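Local atomic coordinates of probable oxidoreductase (Mycobacterium abscessus, PDB entry 4EYE), a protein that probably acts as an oxidoreductase of the quinone reductase-like branch of the medium-chain dehydrogenase/reductase superfamily. Residues A[137-142]-A[335-340]. Numbering follows the deposited sequence.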
loop_
_atom_site.group_PDB
_atom_site.type_symbol
_atom_site.label_atom_id
_atom_site.label_comp_id
_atom_site.label_asym_id
_atom_site.label_seq_id
_atom_site.Cartn_x
_atom_site.Cartn_y
_atom_site.Cartn_z
ATOM N N ALA A 137 10.501 -4.723 1.397
ATOM C CA ALA A 137 10.102 -4.335 2.750
ATOM C C ALA A 137 9.278 -3.048 2.726
ATOM O O ALA A 137 8.186 -2.962 3.316
ATOM C CB ALA A 137 11.305 -4.149 3.658
ATOM N N VAL A 138 9.755 -2.044 1.993
ATOM C CA VAL A 138 8.942 -0.777 1.947
ATOM C C VAL A 138 7.583 -1.045 1.343
ATOM O O VAL A 138 6.549 -0.439 1.752
ATOM C CB VAL A 138 9.698 0.443 1.314
ATOM C CG1 VAL A 138 9.641 0.382 -0.226
ATOM C CG2 VAL A 138 9.134 1.780 1.866
ATOM N N ALA A 139 7.527 -1.987 0.398
ATOM C CA ALA A 139 6.302 -2.292 -0.277
ATOM C C ALA A 139 5.217 -2.819 0.684
ATOM O O ALA A 139 4.044 -2.572 0.470
ATOM C CB ALA A 139 6.533 -3.295 -1.406
ATOM N N LEU A 140 5.640 -3.531 1.726
ATOM C CA LEU A 140 4.762 -3.996 2.788
ATOM C C LEU A 140 4.039 -2.870 3.514
ATOM O O LEU A 140 2.931 -3.054 3.995
ATOM C CB LEU A 140 5.525 -4.774 3.873
ATOM C CG LEU A 140 6.025 -6.184 3.660
ATOM C CD1 LEU A 140 6.731 -6.717 4.928
ATOM C CD2 LEU A 140 4.916 -7.151 3.199
ATOM N N ILE A 141 4.636 -1.687 3.609
ATOM C CA ILE A 141 4.226 -0.734 4.642
ATOM C C ILE A 141 2.788 -0.222 4.605
ATOM O O ILE A 141 2.029 -0.500 5.523
ATOM C CB ILE A 141 5.212 0.436 4.792
ATOM C CG1 ILE A 141 6.572 -0.082 5.214
ATOM C CG2 ILE A 141 4.696 1.437 5.821
ATOM C CD1 ILE A 141 7.682 0.955 5.189
ATOM N N ALA A 142 2.409 0.546 3.595
ATOM C CA ALA A 142 1.010 0.996 3.477
ATOM C C ALA A 142 0.141 -0.131 2.942
ATOM O O ALA A 142 -0.871 -0.492 3.600
ATOM C CB ALA A 142 0.862 2.242 2.615
ATOM N N TYR A 335 2.653 -1.189 -12.031
ATOM C CA TYR A 335 2.082 -2.428 -11.546
ATOM C C TYR A 335 2.771 -2.763 -10.228
ATOM O O TYR A 335 3.969 -2.649 -10.097
ATOM C CB TYR A 335 2.262 -3.578 -12.547
ATOM C CG TYR A 335 1.732 -3.366 -13.961
ATOM C CD1 TYR A 335 0.846 -2.334 -14.274
ATOM C CD2 TYR A 335 2.156 -4.189 -14.985
ATOM C CE1 TYR A 335 0.407 -2.122 -15.593
ATOM C CE2 TYR A 335 1.725 -4.014 -16.295
ATOM C CZ TYR A 335 0.840 -2.981 -16.597
ATOM O OH TYR A 335 0.420 -2.809 -17.896
ATOM N N GLY A 336 2.013 -3.196 -9.251
ATOM C CA GLY A 336 2.589 -3.568 -7.957
ATOM C C GLY A 336 3.117 -2.286 -7.303
ATOM O O GLY A 336 2.395 -1.278 -7.217
ATOM N N LYS A 337 4.372 -2.310 -6.870
ATOM C CA LYS A 337 4.945 -1.199 -6.155
ATOM C C LYS A 337 6.128 -0.577 -6.926
ATOM O O LYS A 337 6.976 -1.273 -7.458
ATOM C CB LYS A 337 5.405 -1.674 -4.765
ATOM C CG LYS A 337 5.757 -0.536 -3.802
ATOM C CD LYS A 337 4.466 0.135 -3.294
ATOM C CE LYS A 337 4.732 1.330 -2.418
ATOM N NZ LYS A 337 3.453 1.898 -1.895
ATOM N N MET A 338 6.204 0.743 -6.884
ATOM C CA MET A 338 7.364 1.496 -7.314
ATOM C C MET A 338 8.073 2.055 -6.070
ATOM O O MET A 338 7.410 2.553 -5.157
ATOM C CB MET A 338 6.916 2.673 -8.165
ATOM C CG MET A 338 7.920 3.811 -8.369
ATOM S SD MET A 338 7.220 5.209 -9.344
ATOM C CE MET A 338 7.490 4.708 -11.024
ATOM N N VAL A 339 9.406 2.082 -6.118
ATOM C CA VAL A 339 10.170 2.723 -5.077
ATOM C C VAL A 339 11.195 3.666 -5.677
ATOM O O VAL A 339 11.574 3.547 -6.856
ATOM C CB VAL A 339 10.825 1.697 -4.106
ATOM C CG1 VAL A 339 9.802 0.665 -3.588
ATOM C CG2 VAL A 339 11.956 0.941 -4.786
ATOM N N LEU A 340 11.618 4.607 -4.848
ATOM C CA LEU A 340 12.690 5.502 -5.129
ATOM C C LEU A 340 13.898 5.087 -4.334
ATOM O O LEU A 340 13.794 4.729 -3.144
ATOM C CB LEU A 340 12.295 6.950 -4.735
ATOM C CG LEU A 340 11.009 7.489 -5.313
ATOM C CD1 LEU A 340 10.754 8.976 -4.912
ATOM C CD2 LEU A 340 10.928 7.307 -6.838
#
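Val-138, on the helix 134-140, meets Val-339 of the strand 337-341 through a single pair of methyl groups. CG1 of Val-138 lies 3.4 Å from CG1 of Val-339, a tight fit for two carbons, and the two side chains are antiparallel and offset, overlapping at these methyls. The bond from CA to CB of Val-138 heads for the strand, and chi1 of 81° puts CG1 between the backbone N and the carbonyl carbon, where it meets Val-339; the same side chain also touches Glu-85 and Ala-87 of the strand 85-92. At Ala-139 the methyl rests against the aliphatic root of Lys-337, with CB 3.7 Å from CG and 3.9 Å from CB of the lysine. The CA atoms of this pair are 6.1 Å apart. The lysine chain turns about its CB-CG bond (chi2 75°) and then runs extended to NZ, which is held by a salt bridge to Glu-85 OE1 and a hydrogen bond to the O of Val-60. The backbone N of Ala-142 donates to OE2 of the same Glu-85, so that one carboxylate serves both segments. This small buried helix-to-strand contact belongs to the GroES-like catalytic domain of the medium-chain dehydrogenase/reductase fold, where strand 337-341 pairs antiparallel with strand 57-59 and parallel with strand 313-318, bringing the C-terminal part of the chain back to that domain.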